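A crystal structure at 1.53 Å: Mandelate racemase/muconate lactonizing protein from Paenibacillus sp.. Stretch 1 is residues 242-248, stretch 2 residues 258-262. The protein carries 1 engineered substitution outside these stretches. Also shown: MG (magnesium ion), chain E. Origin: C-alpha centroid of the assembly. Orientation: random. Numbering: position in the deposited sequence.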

# COMPACT_ATOMS: atom_id res chain seq x y z
N LEU A 242 -23.74 10.09 4.13
CA LEU A 242 -23.46 9.33 5.35
C LEU A 242 -22.21 9.84 6.04
O LEU A 242 -22.19 9.98 7.26
CB LEU A 242 -23.33 7.84 5.05
CG LEU A 242 -24.55 7.16 4.45
CD1 LEU A 242 -24.30 5.68 4.30
CD2 LEU A 242 -25.82 7.42 5.29
N TYR A 243 -21.17 10.12 5.27
CA TYR A 243 -19.96 10.68 5.87
C TYR A 243 -20.15 12.10 6.41
O TYR A 243 -19.55 12.45 7.41
CB TYR A 243 -18.80 10.59 4.88
CG TYR A 243 -18.09 9.25 4.81
CD1 TYR A 243 -17.96 8.42 5.93
CD2 TYR A 243 -17.52 8.82 3.62
CE1 TYR A 243 -17.27 7.21 5.85
CE2 TYR A 243 -16.84 7.61 3.52
CZ TYR A 243 -16.71 6.82 4.64
OH TYR A 243 -16.01 5.64 4.51
N GLU A 244 -20.97 12.92 5.75
CA GLU A 244 -21.27 14.25 6.29
C GLU A 244 -21.90 14.09 7.67
O GLU A 244 -21.54 14.80 8.61
CB GLU A 244 -22.24 15.01 5.38
CG GLU A 244 -22.53 16.41 5.87
CD GLU A 244 -23.52 17.16 4.99
OE1 GLU A 244 -24.19 16.52 4.16
OE2 GLU A 244 -23.65 18.38 5.17
N ASP A 245 -22.81 13.14 7.78
CA ASP A 245 -23.49 12.83 9.04
C ASP A 245 -22.47 12.35 10.09
O ASP A 245 -22.40 12.92 11.18
CB ASP A 245 -24.62 11.81 8.80
CG ASP A 245 -25.35 11.38 10.08
OD1 ASP A 245 -24.69 11.21 11.12
OD2 ASP A 245 -26.59 11.18 10.04
N LEU A 246 -21.67 11.36 9.74
CA LEU A 246 -20.67 10.81 10.66
C LEU A 246 -19.71 11.89 11.16
O LEU A 246 -19.41 11.97 12.34
CB LEU A 246 -19.88 9.70 9.98
CG LEU A 246 -18.90 8.94 10.89
CD1 LEU A 246 -19.65 8.41 12.09
CD2 LEU A 246 -18.29 7.79 10.12
N LYS A 247 -19.23 12.72 10.24
CA LYS A 247 -18.32 13.80 10.62
C LYS A 247 -18.93 14.77 11.62
O LYS A 247 -18.28 15.18 12.57
CB LYS A 247 -17.86 14.55 9.37
CG LYS A 247 -16.83 13.80 8.58
CD LYS A 247 -15.54 13.77 9.34
CE LYS A 247 -14.36 13.71 8.40
NZ LYS A 247 -13.30 14.67 8.85
N GLU A 248 -20.19 15.12 11.40
CA GLU A 248 -20.89 16.04 12.30
C GLU A 248 -21.07 15.39 13.67
O GLU A 248 -20.88 16.02 14.70
CB GLU A 248 -22.24 16.44 11.70
CG GLU A 248 -23.17 17.19 12.62
CD GLU A 248 -24.37 17.73 11.87
OE1 GLU A 248 -24.24 18.01 10.66
OE2 GLU A 248 -25.45 17.87 12.49
N LEU A 258 -10.02 10.16 12.12
CA LEU A 258 -10.03 10.49 10.69
C LEU A 258 -10.84 9.47 9.92
O LEU A 258 -10.93 8.30 10.33
CB LEU A 258 -8.60 10.51 10.13
CG LEU A 258 -7.68 11.52 10.80
CD1 LEU A 258 -6.23 11.15 10.53
CD2 LEU A 258 -7.99 12.94 10.32
N ILE A 259 -11.45 9.90 8.82
CA ILE A 259 -12.16 9.00 7.91
C ILE A 259 -11.26 8.68 6.70
O ILE A 259 -10.77 9.59 6.01
CB ILE A 259 -13.48 9.64 7.43
CG1 ILE A 259 -14.42 9.89 8.62
CG2 ILE A 259 -14.15 8.76 6.35
CD1 ILE A 259 -14.83 8.65 9.37
N ALA A 260 -11.05 7.39 6.44
CA ALA A 260 -10.16 6.93 5.37
C ALA A 260 -10.94 6.07 4.38
O ALA A 260 -11.75 5.23 4.78
CB ALA A 260 -8.98 6.15 5.97
N ASP A 261 -10.73 6.29 3.08
CA ASP A 261 -11.43 5.50 2.09
C ASP A 261 -10.71 5.62 0.76
O ASP A 261 -9.78 6.41 0.64
CB ASP A 261 -12.90 5.99 2.00
CG ASP A 261 -13.88 4.88 1.69
OD1 ASP A 261 -13.52 3.99 0.91
OD2 ASP A 261 -15.03 4.92 2.20
N GLY A 262 -11.11 4.82 -0.23
CA GLY A 262 -10.52 4.93 -1.55
C GLY A 262 -10.10 3.63 -2.20
O GLY A 262 -9.85 3.60 -3.40
MG MG E . -14.50 2.54 -0.10
O HOH W 1 -15.75 2.22 1.59
O HOH W 2 -13.34 3.03 -1.86
O HOH W 3 -15.49 0.90 -1.12
O HOH W 4 -12.93 1.26 0.54

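This is a small helix-on-strand contact in which an apolar patch built around Ile259 is joined to one buried hydrogen bond, from Tyr243 to an aspartate that also binds magnesium. The helix of 242-248 and the strand of 258-261 run nearly antiparallel, at 157° between their N-to-C directions, and their axes come no closer than 10.2 Å. At that spacing the backbones do not bond to each other; side chains fill the gap, and the surface buried, both sides summed, is a modest 264 Å².

Each element presents its residues by its own period. In the helix, Tyr243 and Leu246 point toward the strand and Lys247 lies sideways, one turn on from Tyr243 and tied to it by the backbone hydrogen bond from Lys247 N to Tyr243 O (2.9 Å). In the strand the alternation is strict: Ile259 and Asp261 point toward the helix, Leu258 and Ala260 away. Two strand positions therefore carry nearly all of the contact.

Ile259 is the hub. Its CA is 8.2 Å from the CA of Tyr243, the nearest pairing of the two backbones, and its two branches reach different partners. CG2 sits over one face of the Tyr243 ring, 3.7 Å from the centroid of CG, CD1, CD2, CE1, CE2 and CZ and 19° off the normal, a CH-pi contact that sets a methyl group against the aromatic face. The other branch ends in CD1, which packs 3.6 Å from Leu246 CD2. Lys247 joins through its aliphatic portion: its side chain bends back so that CE lies 3.8 Å from Ile259 CG1. A long charged residue can thus lay its aliphatic chain on an apolar neighbour while its amino group bonds elsewhere in the structure.

The polar end of the tyrosine does separate work. Tyr243 OH donates to Asp261 OD2 at 2.6 Å, a short hydrogen bond lying at the ring edge, near its plane, so the face remains free for Ile259. Asp261 divides its carboxylate: OD1 binds the magnesium at 2.0 Å and also accepts from Gly262 N at 2.8 Å, whereas OD2 accepts the tyrosine's hydrogen bond and lies 2.9 Å from the oxygen of water 1, itself a ligand of the metal. Tyr243 is thus in the metal's second shell, bonded to the carboxylate oxygen that the magnesium leaves free. Gly262 then ends the stretch with phi/psi of 133/-14, where a CB would jam against the carbonyl O of Asp261, so the backbone itself calls for glycine.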